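Local coordinates for protein haloacid dehalogenase-like hydrolase (Bacteroides thetaiotaomicron, PDB 4JB3) that removes the phosphate from D-ribitol 5-phosphate and D-ribitol 1-phosphate, and also dephosphorylates the riboflavin precursor 5-amino-6-(5-phospho-D-ribitylamino)uracil, as a HAD-superfamily hydrolase, at residues A[121-134]-A[155-169]. Numbering follows the deposited sequence.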
loop_
_atom_site.group_PDB
_atom_site.type_symbol
_atom_site.label_atom_id
_atom_site.label_comp_id
_atom_site.label_asym_id
_atom_site.label_seq_id
_atom_site.Cartn_x
_atom_site.Cartn_y
_atom_site.Cartn_z
ATOM N N ARG A 121 -15.091 -7.676 4.938
ATOM C CA ARG A 121 -15.409 -6.847 6.091
ATOM C C ARG A 121 -16.588 -7.379 6.888
ATOM O O ARG A 121 -16.759 -7.012 8.039
ATOM C CB ARG A 121 -15.631 -5.391 5.681
ATOM C CG ARG A 121 -14.384 -4.762 5.086
ATOM C CD ARG A 121 -14.483 -3.252 5.078
ATOM N NE ARG A 121 -14.504 -2.715 6.433
ATOM C CZ ARG A 121 -14.818 -1.461 6.730
ATOM N NH1 ARG A 121 -15.147 -0.613 5.765
ATOM N NH2 ARG A 121 -14.819 -1.056 7.993
ATOM N N LYS A 122 -17.372 -8.264 6.277
ATOM C CA LYS A 122 -18.482 -8.890 6.986
ATOM C C LYS A 122 -17.974 -9.872 8.038
ATOM O O LYS A 122 -18.657 -10.148 9.025
ATOM C CB LYS A 122 -19.396 -9.629 6.008
ATOM C CG LYS A 122 -19.785 -8.820 4.791
ATOM C CD LYS A 122 -20.932 -9.483 4.045
ATOM C CE LYS A 122 -21.105 -8.873 2.663
ATOM N NZ LYS A 122 -21.236 -7.391 2.719
ATOM N N SER A 123 -16.767 -10.383 7.827
ATOM C CA SER A 123 -16.229 -11.458 8.652
ATOM C C SER A 123 -14.938 -11.102 9.388
ATOM O O SER A 123 -14.562 -11.797 10.341
ATOM C CB SER A 123 -15.977 -12.701 7.792
ATOM O OG SER A 123 -17.178 -13.177 7.211
ATOM N N TYR A 124 -14.254 -10.048 8.941
ATOM C CA TYR A 124 -12.947 -9.695 9.485
ATOM C C TYR A 124 -12.814 -8.207 9.760
ATOM O O TYR A 124 -13.450 -7.378 9.093
ATOM C CB TYR A 124 -11.836 -10.085 8.492
ATOM C CG TYR A 124 -11.801 -11.556 8.167
ATOM C CD1 TYR A 124 -11.124 -12.445 8.981
ATOM C CD2 TYR A 124 -12.461 -12.050 7.058
ATOM C CE1 TYR A 124 -11.110 -13.794 8.707
ATOM C CE2 TYR A 124 -12.449 -13.395 6.765
ATOM C CZ TYR A 124 -11.768 -14.264 7.589
ATOM O OH TYR A 124 -11.752 -15.611 7.320
ATOM N N HIS A 125 -11.953 -7.867 10.720
ATOM C CA HIS A 125 -11.441 -6.509 10.831
ATOM C C HIS A 125 -10.354 -6.364 9.781
ATOM O O HIS A 125 -9.470 -7.212 9.670
ATOM C CB HIS A 125 -10.883 -6.237 12.230
ATOM C CG HIS A 125 -11.881 -6.448 13.326
ATOM N ND1 HIS A 125 -12.883 -5.543 13.604
ATOM C CD2 HIS A 125 -12.037 -7.465 14.207
ATOM C CE1 HIS A 125 -13.614 -5.993 14.609
ATOM N NE2 HIS A 125 -13.119 -7.157 14.994
ATOM N N VAL A 126 -10.448 -5.311 8.981
ATOM C CA VAL A 126 -9.536 -5.115 7.869
ATOM C C VAL A 126 -8.789 -3.811 8.068
ATOM O O VAL A 126 -9.398 -2.767 8.336
ATOM C CB VAL A 126 -10.296 -5.091 6.534
ATOM C CG1 VAL A 126 -9.361 -4.770 5.375
ATOM C CG2 VAL A 126 -11.008 -6.426 6.318
ATOM N N TYR A 127 -7.472 -3.866 7.939
ATOM C CA TYR A 127 -6.640 -2.677 8.089
ATOM C C TYR A 127 -5.692 -2.527 6.931
ATOM O O TYR A 127 -5.338 -3.508 6.269
ATOM C CB TYR A 127 -5.820 -2.755 9.381
ATOM C CG TYR A 127 -6.661 -2.958 10.608
ATOM C CD1 TYR A 127 -7.316 -1.892 11.195
ATOM C CD2 TYR A 127 -6.805 -4.215 11.179
ATOM C CE1 TYR A 127 -8.094 -2.069 12.307
ATOM C CE2 TYR A 127 -7.581 -4.407 12.300
ATOM C CZ TYR A 127 -8.222 -3.321 12.862
ATOM O OH TYR A 127 -8.998 -3.498 13.988
ATOM N N LEU A 128 -5.256 -1.300 6.688
ATOM C CA LEU A 128 -4.196 -1.059 5.722
ATOM C C LEU A 128 -2.938 -0.688 6.480
ATOM O O LEU A 128 -2.994 0.056 7.464
ATOM C CB LEU A 128 -4.569 0.084 4.778
ATOM C CG LEU A 128 -3.674 0.290 3.552
ATOM C CD1 LEU A 128 -4.198 -0.543 2.385
ATOM C CD2 LEU A 128 -3.571 1.766 3.167
ATOM N N LEU A 129 -1.799 -1.209 6.037
ATOM C CA LEU A 129 -0.513 -0.783 6.591
ATOM C C LEU A 129 0.410 -0.608 5.408
ATOM O O LEU A 129 0.774 -1.589 4.748
ATOM C CB LEU A 129 0.037 -1.821 7.576
ATOM C CG LEU A 129 1.430 -1.568 8.162
ATOM C CD1 LEU A 129 1.435 -0.333 9.055
ATOM C CD2 LEU A 129 1.938 -2.782 8.940
ATOM N N SER A 130 0.765 0.639 5.100
ATOM C CA SER A 130 1.440 0.894 3.840
ATOM C C SER A 130 2.445 2.018 3.867
ATOM O O SER A 130 2.250 3.049 4.538
ATOM C CB SER A 130 0.406 1.172 2.744
ATOM O OG SER A 130 1.021 1.134 1.463
ATOM N N ASN A 131 3.521 1.816 3.116
ATOM C CA ASN A 131 4.414 2.901 2.760
ATOM C C ASN A 131 3.777 3.725 1.664
ATOM O O ASN A 131 3.546 3.241 0.545
ATOM C CB ASN A 131 5.741 2.362 2.243
ATOM C CG ASN A 131 6.552 1.693 3.310
ATOM O OD1 ASN A 131 6.230 1.767 4.496
ATOM N ND2 ASN A 131 7.625 1.030 2.898
ATOM N N THR A 132 3.495 4.976 1.982
ATOM C CA THR A 132 2.831 5.826 1.023
ATOM C C THR A 132 3.092 7.287 1.349
ATOM O O THR A 132 3.946 7.601 2.178
ATOM C CB THR A 132 1.315 5.465 0.915
ATOM O OG1 THR A 132 0.738 6.094 -0.237
ATOM C CG2 THR A 132 0.554 5.856 2.176
ATOM N N ASN A 133 2.368 8.176 0.676
ATOM C CA ASN A 133 2.632 9.593 0.778
ATOM C C ASN A 133 1.374 10.374 0.427
ATOM O O ASN A 133 0.427 9.799 -0.118
ATOM C CB ASN A 133 3.833 9.962 -0.104
ATOM C CG ASN A 133 3.576 9.730 -1.565
ATOM O OD1 ASN A 133 2.781 10.436 -2.185
ATOM N ND2 ASN A 133 4.251 8.736 -2.131
ATOM N N PRO A 134 1.343 11.673 0.761
ATOM C CA PRO A 134 0.144 12.481 0.513
ATOM C C PRO A 134 -0.261 12.589 -0.949
ATOM O O PRO A 134 -1.455 12.764 -1.227
ATOM C CB PRO A 134 0.539 13.861 1.046
ATOM C CG PRO A 134 1.563 13.580 2.086
ATOM C CD PRO A 134 2.339 12.401 1.570
ATOM N N TYR A 155 -12.876 0.662 2.405
ATOM C CA TYR A 155 -12.489 -0.741 2.323
ATOM C C TYR A 155 -11.793 -1.286 3.563
ATOM O O TYR A 155 -11.440 -2.462 3.615
ATOM C CB TYR A 155 -11.617 -0.969 1.086
ATOM C CG TYR A 155 -12.365 -0.651 -0.180
ATOM C CD1 TYR A 155 -13.115 -1.619 -0.820
ATOM C CD2 TYR A 155 -12.345 0.631 -0.720
ATOM C CE1 TYR A 155 -13.819 -1.325 -1.972
ATOM C CE2 TYR A 155 -13.052 0.934 -1.877
ATOM C CZ TYR A 155 -13.776 -0.056 -2.497
ATOM O OH TYR A 155 -14.478 0.221 -3.642
ATOM N N CYS A 156 -11.561 -0.404 4.538
ATOM C CA CYS A 156 -10.827 -0.748 5.759
ATOM C C CYS A 156 -11.459 -0.141 7.006
ATOM O O CYS A 156 -12.197 0.850 6.928
ATOM C CB CYS A 156 -9.379 -0.257 5.678
ATOM S SG CYS A 156 -8.464 -0.724 4.205
ATOM N N ASP A 157 -11.152 -0.726 8.162
ATOM C CA ASP A 157 -11.544 -0.128 9.420
ATOM C C ASP A 157 -10.656 1.058 9.766
ATOM O O ASP A 157 -11.138 2.072 10.296
ATOM C CB ASP A 157 -11.517 -1.177 10.526
ATOM C CG ASP A 157 -12.599 -2.227 10.346
ATOM O OD1 ASP A 157 -13.786 -1.887 10.497
ATOM O OD2 ASP A 157 -12.268 -3.387 10.034
ATOM N N LYS A 158 -9.368 0.942 9.455
ATOM C CA LYS A 158 -8.416 2.034 9.670
ATOM C C LYS A 158 -7.219 1.906 8.737
ATOM O O LYS A 158 -6.800 0.789 8.409
ATOM C CB LYS A 158 -7.938 2.069 11.130
ATOM C CG LYS A 158 -7.009 3.243 11.446
ATOM C CD LYS A 158 -6.935 3.520 12.937
ATOM C CE LYS A 158 -5.997 4.687 13.239
ATOM N NZ LYS A 158 -6.072 5.078 14.687
ATOM N N LEU A 159 -6.685 3.053 8.314
ATOM C CA LEU A 159 -5.475 3.138 7.504
ATOM C C LEU A 159 -4.274 3.514 8.372
ATOM O O LEU A 159 -4.308 4.522 9.087
ATOM C CB LEU A 159 -5.631 4.223 6.439
ATOM C CG LEU A 159 -6.777 4.098 5.437
ATOM C CD1 LEU A 159 -6.812 5.303 4.513
ATOM C CD2 LEU A 159 -6.561 2.880 4.621
ATOM N N TYR A 160 -3.215 2.721 8.297
ATOM C CA TYR A 160 -1.956 3.060 8.944
ATOM C C TYR A 160 -0.957 3.414 7.852
ATOM O O TYR A 160 -0.480 2.552 7.104
ATOM C CB TYR A 160 -1.451 1.903 9.816
ATOM C CG TYR A 160 -2.383 1.601 10.967
ATOM C CD1 TYR A 160 -2.267 2.280 12.164
ATOM C CD2 TYR A 160 -3.414 0.668 10.842
ATOM C CE1 TYR A 160 -3.127 2.022 13.223
ATOM C CE2 TYR A 160 -4.280 0.405 11.900
ATOM C CZ TYR A 160 -4.130 1.081 13.082
ATOM O OH TYR A 160 -4.987 0.826 14.132
ATOM N N LEU A 161 -0.642 4.702 7.776
ATOM C CA LEU A 161 0.113 5.271 6.657
ATOM C C LEU A 161 1.484 5.709 7.140
ATOM O O LEU A 161 1.594 6.478 8.101
ATOM C CB LEU A 161 -0.646 6.483 6.093
ATOM C CG LEU A 161 -2.112 6.220 5.717
ATOM C CD1 LEU A 161 -2.783 7.497 5.219
ATOM C CD2 LEU A 161 -2.180 5.130 4.658
ATOM N N SER A 162 2.526 5.236 6.460
ATOM C CA SER A 162 3.902 5.522 6.874
ATOM C C SER A 162 4.169 7.005 7.143
ATOM O O SER A 162 4.806 7.353 8.138
ATOM C CB SER A 162 4.880 5.004 5.817
ATOM O OG SER A 162 4.654 5.658 4.579
ATOM N N TYR A 163 3.688 7.878 6.262
ATOM C CA TYR A 163 4.042 9.298 6.352
ATOM C C TYR A 163 3.405 9.992 7.553
ATOM O O TYR A 163 3.853 11.069 7.968
ATOM C CB TYR A 163 3.743 10.033 5.040
ATOM C CG TYR A 163 2.285 10.248 4.713
ATOM C CD1 TYR A 163 1.625 11.398 5.125
ATOM C CD2 TYR A 163 1.575 9.314 3.966
ATOM C CE1 TYR A 163 0.287 11.604 4.809
ATOM C CE2 TYR A 163 0.243 9.519 3.628
ATOM C CZ TYR A 163 -0.391 10.660 4.056
ATOM O OH TYR A 163 -1.719 10.876 3.734
ATOM N N GLN A 164 2.378 9.375 8.125
ATOM C CA GLN A 164 1.755 9.928 9.318
ATOM C C GLN A 164 2.344 9.336 10.586
ATOM O O GLN A 164 2.122 9.853 11.679
ATOM C CB GLN A 164 0.254 9.669 9.285
ATOM C CG GLN A 164 -0.442 10.406 8.174
ATOM C CD GLN A 164 -1.942 10.307 8.292
ATOM O OE1 GLN A 164 -2.471 9.264 8.656
ATOM N NE2 GLN A 164 -2.636 11.399 7.998
ATOM N N LEU A 165 3.115 8.264 10.435
ATOM C CA LEU A 165 3.635 7.526 11.582
ATOM C C LEU A 165 5.138 7.677 11.808
ATOM O O LEU A 165 5.645 7.305 12.876
ATOM C CB LEU A 165 3.256 6.049 11.474
ATOM C CG LEU A 165 1.751 5.801 11.400
ATOM C CD1 LEU A 165 1.476 4.311 11.244
ATOM C CD2 LEU A 165 1.093 6.341 12.656
ATOM N N GLY A 166 5.855 8.204 10.818
ATOM C CA GLY A 166 7.265 8.522 11.001
ATOM C C GLY A 166 8.242 7.398 10.685
ATOM O O GLY A 166 9.443 7.533 10.947
ATOM N N HIS A 167 7.742 6.299 10.136
ATOM C CA HIS A 167 8.584 5.146 9.808
ATOM C C HIS A 167 8.030 4.490 8.564
ATOM O O HIS A 167 6.822 4.549 8.323
ATOM C CB HIS A 167 8.545 4.096 10.932
ATOM C CG HIS A 167 8.949 4.616 12.274
ATOM N ND1 HIS A 167 10.258 4.640 12.702
ATOM C CD2 HIS A 167 8.209 5.114 13.292
ATOM C CE1 HIS A 167 10.309 5.146 13.922
ATOM N NE2 HIS A 167 9.079 5.435 14.305
ATOM N N THR A 168 8.898 3.846 7.784
ATOM C CA THR A 168 8.464 3.010 6.668
ATOM C C THR A 168 8.779 1.545 6.932
ATOM O O THR A 168 9.819 1.232 7.531
ATOM C CB THR A 168 9.134 3.418 5.337
ATOM O OG1 THR A 168 10.527 3.680 5.563
ATOM C CG2 THR A 168 8.480 4.654 4.777
ATOM N N LYS A 169 7.891 0.656 6.484
ATOM C CA LYS A 169 8.183 -0.778 6.468
ATOM C C LYS A 169 9.482 -0.941 5.682
ATOM O O LYS A 169 9.674 -0.260 4.672
ATOM C CB LYS A 169 7.056 -1.546 5.769
ATOM C CG LYS A 169 5.691 -1.437 6.462
ATOM C CD LYS A 169 4.667 -2.333 5.752
ATOM C CE LYS A 169 4.336 -1.734 4.420
ATOM N NZ LYS A 169 3.355 -2.543 3.669
HETATM O O HOH W 1 -13.955 -4.533 8.674
HETATM O O HOH W 2 4.237 -0.569 1.541
#
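Strands 125-130 and 158-161, the two ends of a beta-alpha-beta unit at one edge of the parallel sheet, pair in parallel with axes 13° apart, Leu-128 N to Lys-158 O, Tyr-160 N to Leu-128 O, Ser-130 N to Tyr-160 O and Ser-162 N to Ser-130 O being among the ladder bonds. On one face Leu-159 CD2 presses obliquely on Leu-128 CB at 3.4 Å, tighter than usual; on the other the Tyr-127 and Tyr-160 rings run side by side. At the N-terminal end of the pairing, Asp-157 divides its carboxylate: OD2 takes Val-126 N almost end-on (2.9 Å), while Arg-121 NH2 forms a salt bridge to OD1 from above the carboxylate plane (2.8 Å), guanidinium and carboxylate planes standing 85° apart. A water joins Arg-121 NE, Tyr-124 O and Asp-157 OD2. Replacing Arg-121 by alanine removes the guanidinium and would probably leave Asp-157 OD1 without its charged mate and this water without its NE donor. Beyond the strands, CG of Asn-131 anti to its carbonyl carbon (chi1 -69°) directs the amide at the Lys-169 backbone: OD1 accepts from N on a lone pair (2.8 Å), ND2 donates to O (3.0 Å). Pro-134 CD sits 3.7 Å from the Tyr-163 ring centroid, a CH-pi contact over the face. Lys-169 NZ hydrogen-bonds Leu-129 O (3.0 Å) and forms salt bridges to Asp-30, the probable nucleophile, and Asp-193, placing the lysine at the C-terminal ends of the parallel strands, where HAD phosphatases build their active site.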